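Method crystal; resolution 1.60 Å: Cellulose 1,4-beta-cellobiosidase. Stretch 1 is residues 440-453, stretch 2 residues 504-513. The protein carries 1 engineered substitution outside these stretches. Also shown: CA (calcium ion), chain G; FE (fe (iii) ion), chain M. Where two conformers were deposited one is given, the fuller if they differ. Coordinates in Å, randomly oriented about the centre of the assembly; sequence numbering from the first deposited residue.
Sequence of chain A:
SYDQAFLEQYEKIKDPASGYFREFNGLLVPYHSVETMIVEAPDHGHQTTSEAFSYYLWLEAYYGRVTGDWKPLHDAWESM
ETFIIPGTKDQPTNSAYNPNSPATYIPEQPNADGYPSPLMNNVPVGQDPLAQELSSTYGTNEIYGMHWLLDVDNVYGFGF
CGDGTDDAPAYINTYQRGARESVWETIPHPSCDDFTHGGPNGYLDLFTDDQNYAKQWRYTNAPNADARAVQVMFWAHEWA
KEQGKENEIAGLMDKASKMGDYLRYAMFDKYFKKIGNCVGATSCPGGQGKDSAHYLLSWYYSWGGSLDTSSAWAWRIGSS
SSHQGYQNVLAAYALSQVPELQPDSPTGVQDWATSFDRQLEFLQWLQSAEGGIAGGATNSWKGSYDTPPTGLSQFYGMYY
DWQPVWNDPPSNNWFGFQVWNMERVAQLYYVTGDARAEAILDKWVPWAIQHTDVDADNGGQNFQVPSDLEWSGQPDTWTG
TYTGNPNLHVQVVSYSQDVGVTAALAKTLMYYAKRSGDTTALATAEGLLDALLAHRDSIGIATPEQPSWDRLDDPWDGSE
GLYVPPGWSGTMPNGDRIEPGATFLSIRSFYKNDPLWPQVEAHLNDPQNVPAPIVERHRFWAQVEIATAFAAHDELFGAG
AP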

# COMPACT_ATOMS: atom_id res chain seq x y z
N ILE A 440 -23.29 -3.11 -2.06
CA ILE A 440 -22.13 -2.90 -2.96
C ILE A 440 -21.82 -4.16 -3.76
O ILE A 440 -21.63 -4.13 -5.03
CB ILE A 440 -20.91 -2.45 -2.11
CG1 ILE A 440 -21.14 -1.11 -1.48
CG2 ILE A 440 -19.68 -2.35 -3.02
CD1 ILE A 440 -20.15 -0.72 -0.40
N LEU A 441 -21.72 -5.29 -3.07
CA LEU A 441 -21.40 -6.55 -3.70
C LEU A 441 -22.42 -6.99 -4.76
O LEU A 441 -22.06 -7.48 -5.85
CB LEU A 441 -21.34 -7.59 -2.60
CG LEU A 441 -20.13 -7.48 -1.72
CD1 LEU A 441 -20.34 -8.21 -0.39
CD2 LEU A 441 -18.91 -8.08 -2.41
N ASP A 442 -23.73 -6.75 -4.49
CA ASP A 442 -24.73 -7.21 -5.44
C ASP A 442 -24.59 -6.50 -6.78
O ASP A 442 -25.03 -7.09 -7.79
CB ASP A 442 -26.14 -7.01 -4.82
CG ASP A 442 -26.51 -8.08 -3.77
OD1 ASP A 442 -25.89 -9.11 -3.57
OD2 ASP A 442 -27.56 -7.76 -3.11
N LYS A 443 -24.10 -5.26 -6.78
CA LYS A 443 -23.85 -4.57 -8.03
C LYS A 443 -22.45 -4.82 -8.60
O LYS A 443 -22.28 -4.88 -9.81
CB LYS A 443 -24.11 -3.11 -7.78
CG LYS A 443 -23.99 -2.28 -9.05
CD LYS A 443 -24.45 -0.83 -8.95
CE LYS A 443 -24.36 -0.11 -10.30
NZ LYS A 443 -24.94 1.30 -10.28
N TRP A 444 -21.47 -4.99 -7.76
CA TRP A 444 -20.09 -5.21 -8.25
C TRP A 444 -19.84 -6.57 -8.80
O TRP A 444 -19.15 -6.72 -9.80
CB TRP A 444 -19.07 -4.87 -7.07
CG TRP A 444 -17.64 -4.95 -7.43
CD1 TRP A 444 -16.84 -3.88 -7.79
CD2 TRP A 444 -16.81 -6.10 -7.45
NE1 TRP A 444 -15.60 -4.29 -8.04
CE2 TRP A 444 -15.53 -5.66 -7.89
CE3 TRP A 444 -17.00 -7.43 -7.19
CZ2 TRP A 444 -14.46 -6.53 -8.01
CZ3 TRP A 444 -15.94 -8.31 -7.36
CH2 TRP A 444 -14.71 -7.87 -7.75
N VAL A 445 -20.36 -7.59 -8.11
CA VAL A 445 -20.07 -8.98 -8.44
C VAL A 445 -20.47 -9.34 -9.88
O VAL A 445 -19.63 -9.82 -10.62
CB VAL A 445 -20.62 -9.95 -7.37
CG1 VAL A 445 -20.57 -11.42 -7.82
CG2 VAL A 445 -19.83 -9.83 -6.08
N PRO A 446 -21.66 -8.99 -10.31
CA PRO A 446 -21.98 -9.26 -11.71
C PRO A 446 -21.08 -8.63 -12.72
O PRO A 446 -20.78 -9.25 -13.73
CB PRO A 446 -23.43 -8.83 -11.86
CG PRO A 446 -23.96 -8.64 -10.51
CD PRO A 446 -22.83 -8.48 -9.55
N TRP A 447 -20.66 -7.41 -12.45
CA TRP A 447 -19.79 -6.69 -13.30
C TRP A 447 -18.49 -7.41 -13.39
O TRP A 447 -17.93 -7.60 -14.48
CB TRP A 447 -19.51 -5.25 -12.77
CG TRP A 447 -18.50 -4.52 -13.46
CD1 TRP A 447 -18.54 -4.00 -14.73
CD2 TRP A 447 -17.23 -4.11 -12.92
NE1 TRP A 447 -17.40 -3.31 -15.01
CE2 TRP A 447 -16.56 -3.38 -13.93
CE3 TRP A 447 -16.55 -4.39 -11.72
CZ2 TRP A 447 -15.28 -2.87 -13.78
CZ3 TRP A 447 -15.27 -3.88 -11.54
CH2 TRP A 447 -14.62 -3.12 -12.63
N ALA A 448 -17.93 -7.83 -12.27
CA ALA A 448 -16.68 -8.54 -12.31
C ALA A 448 -16.76 -9.86 -13.03
O ALA A 448 -15.92 -10.16 -13.89
CB ALA A 448 -16.14 -8.79 -10.88
N ILE A 449 -17.78 -10.65 -12.71
CA ILE A 449 -18.06 -11.92 -13.39
C ILE A 449 -18.15 -11.74 -14.91
O ILE A 449 -17.55 -12.54 -15.67
CB ILE A 449 -19.31 -12.59 -12.76
CG1 ILE A 449 -18.98 -13.02 -11.33
CG2 ILE A 449 -19.73 -13.77 -13.64
CD1 ILE A 449 -20.20 -13.57 -10.61
N GLN A 450 -18.86 -10.71 -15.33
CA GLN A 450 -19.11 -10.40 -16.76
C GLN A 450 -17.85 -10.12 -17.53
O GLN A 450 -17.85 -10.14 -18.75
CB GLN A 450 -19.96 -9.17 -16.83
CG GLN A 450 -21.41 -9.35 -16.50
CD GLN A 450 -21.83 -10.76 -16.05
OE1 GLN A 450 -22.21 -10.95 -14.87
NE2 GLN A 450 -21.89 -11.73 -17.02
N HIS A 451 -16.76 -9.78 -16.82
CA HIS A 451 -15.46 -9.50 -17.42
C HIS A 451 -14.39 -10.49 -17.05
O HIS A 451 -13.22 -10.20 -17.25
CB HIS A 451 -15.05 -8.03 -17.04
CG HIS A 451 -16.00 -7.05 -17.60
ND1 HIS A 451 -17.15 -6.64 -16.94
CD2 HIS A 451 -16.04 -6.44 -18.81
CE1 HIS A 451 -17.87 -5.89 -17.73
NE2 HIS A 451 -17.21 -5.73 -18.86
N THR A 452 -14.79 -11.66 -16.61
CA THR A 452 -13.89 -12.75 -16.27
C THR A 452 -14.15 -13.94 -17.16
O THR A 452 -15.33 -14.30 -17.38
CB THR A 452 -14.10 -13.12 -14.76
OG1 THR A 452 -13.77 -12.00 -13.93
CG2 THR A 452 -13.21 -14.24 -14.35
N ASP A 453 -13.08 -14.60 -17.61
CA ASP A 453 -13.18 -15.82 -18.43
C ASP A 453 -12.37 -16.89 -17.84
O ASP A 453 -11.16 -16.78 -17.80
CB ASP A 453 -12.71 -15.54 -19.86
CG ASP A 453 -12.89 -16.76 -20.80
OD1 ASP A 453 -13.31 -17.85 -20.37
OD2 ASP A 453 -12.52 -16.48 -21.97
N ALA A 504 -7.36 -12.94 -5.48
CA ALA A 504 -8.20 -12.04 -4.75
C ALA A 504 -9.61 -12.03 -5.34
O ALA A 504 -10.61 -11.92 -4.61
CB ALA A 504 -7.58 -10.63 -4.77
N LEU A 505 -9.75 -12.13 -6.65
CA LEU A 505 -11.05 -12.19 -7.29
C LEU A 505 -11.77 -13.49 -6.86
O LEU A 505 -12.93 -13.45 -6.46
CB LEU A 505 -10.89 -12.10 -8.81
CG LEU A 505 -12.19 -12.23 -9.60
CD1 LEU A 505 -13.20 -11.19 -9.15
CD2 LEU A 505 -11.85 -12.17 -11.09
N ALA A 506 -11.07 -14.60 -6.87
CA ALA A 506 -11.63 -15.87 -6.47
C ALA A 506 -12.13 -15.75 -5.02
O ALA A 506 -13.26 -16.23 -4.71
CB ALA A 506 -10.65 -16.96 -6.55
N LYS A 507 -11.34 -15.15 -4.10
CA LYS A 507 -11.79 -15.02 -2.72
C LYS A 507 -13.02 -14.15 -2.60
O LYS A 507 -13.95 -14.45 -1.83
CB LYS A 507 -10.67 -14.56 -1.86
CG LYS A 507 -9.62 -15.63 -1.55
CD LYS A 507 -8.58 -15.16 -0.61
CE LYS A 507 -7.57 -14.20 -1.25
NZ LYS A 507 -6.88 -13.33 -0.21
N THR A 508 -12.98 -13.01 -3.28
CA THR A 508 -14.10 -12.11 -3.20
C THR A 508 -15.39 -12.84 -3.54
O THR A 508 -16.40 -12.72 -2.83
CB THR A 508 -13.92 -10.93 -4.24
OG1 THR A 508 -12.78 -10.20 -3.86
CG2 THR A 508 -15.03 -9.94 -4.19
N LEU A 509 -15.33 -13.59 -4.60
CA LEU A 509 -16.48 -14.35 -5.09
C LEU A 509 -16.92 -15.47 -4.10
O LEU A 509 -18.11 -15.67 -3.89
CB LEU A 509 -16.19 -14.94 -6.49
CG LEU A 509 -16.04 -13.84 -7.60
CD1 LEU A 509 -15.59 -14.43 -8.90
CD2 LEU A 509 -17.31 -13.08 -7.79
N MET A 510 -15.96 -16.14 -3.51
CA MET A 510 -16.25 -17.21 -2.54
C MET A 510 -16.92 -16.66 -1.28
O MET A 510 -17.93 -17.25 -0.86
CB MET A 510 -14.96 -17.94 -2.18
CG MET A 510 -14.57 -18.96 -3.28
SD MET A 510 -13.24 -20.05 -2.74
CE MET A 510 -11.89 -18.94 -2.37
N TYR A 511 -16.37 -15.60 -0.68
CA TYR A 511 -16.99 -15.02 0.55
C TYR A 511 -18.38 -14.60 0.23
O TYR A 511 -19.35 -14.79 1.04
CB TYR A 511 -16.11 -13.89 1.11
CG TYR A 511 -14.87 -14.36 1.78
CD1 TYR A 511 -13.64 -14.19 1.19
CD2 TYR A 511 -14.90 -14.92 3.06
CE1 TYR A 511 -12.50 -14.61 1.86
CE2 TYR A 511 -13.80 -15.36 3.74
CZ TYR A 511 -12.57 -15.26 3.14
OH TYR A 511 -11.39 -15.60 3.73
N TYR A 512 -18.56 -13.92 -0.92
CA TYR A 512 -19.89 -13.48 -1.31
C TYR A 512 -20.86 -14.63 -1.54
O TYR A 512 -22.02 -14.60 -1.10
CB TYR A 512 -19.79 -12.68 -2.59
CG TYR A 512 -21.14 -12.26 -3.18
CD1 TYR A 512 -21.94 -11.26 -2.58
CD2 TYR A 512 -21.55 -12.84 -4.36
CE1 TYR A 512 -23.18 -10.86 -3.16
CE2 TYR A 512 -22.79 -12.47 -4.90
CZ TYR A 512 -23.55 -11.49 -4.32
OH TYR A 512 -24.68 -11.10 -4.93
N ALA A 513 -20.36 -15.65 -2.21
CA ALA A 513 -21.20 -16.84 -2.45
C ALA A 513 -21.59 -17.54 -1.20
O ALA A 513 -22.73 -18.02 -1.13
CB ALA A 513 -20.46 -17.80 -3.36
CA CA G . -28.67 -9.39 -2.05
FE FE M . -18.31 -4.79 -20.56
O HOH W 1 -26.82 -10.93 -1.79
O HOH W 2 -28.92 -11.74 -2.25
O HOH W 3 -30.85 -9.55 -2.36
O HOH W 4 -17.74 -6.41 -21.51
O HOH W 5 -20.00 -5.89 -20.69

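Most of the first stretch and all of 504-513 belong to two helices that begin earlier in the chain, the second continuing beyond it; their axes approach to 11.2 Å and run in roughly opposing directions, at 135°. The first helix is kinked at Pro446, whose nitrogen carries no hydrogen and so makes no bond to the preceding turn. Nearest CA atoms pair Leu441 with Tyr512, Val445 with Leu509 and Ala448 with Leu505, so the contact advances by about one turn on each helix.

Tyr512, which buries the largest area, points its CA-to-CB bond toward the first helix. Val445 CG2 lies over one face of its ring, 4.0 Å from the centroid in a CH-pi contact, while Leu441 CB packs 3.7 Å from Tyr512 CD1. At the ring edge, Tyr512 OH donates a hydrogen bond to Asp442 OD1 (2.7 Å). The other carboxylate oxygen, Asp442 OD2, binds calcium at 2.2 Å, so this one side chain links the helix pair to the metal site.

The remaining contact is largely apolar. Leu509 CD2 reaches Val445 CG1 (3.7 Å) and Ile449 CG1 (3.9 Å). Leu505 CD1 lies 3.9 Å from Trp444 CH2 and 4.2 Å from Ala448 CB, whose small methyl accompanies the wider backbone spacing here. Thr508 OG1 bonds to Ala504 O (2.9 Å), satisfying the buried hydroxyl, while its methyl CG2 meets Trp444 CZ3 at 3.7 Å.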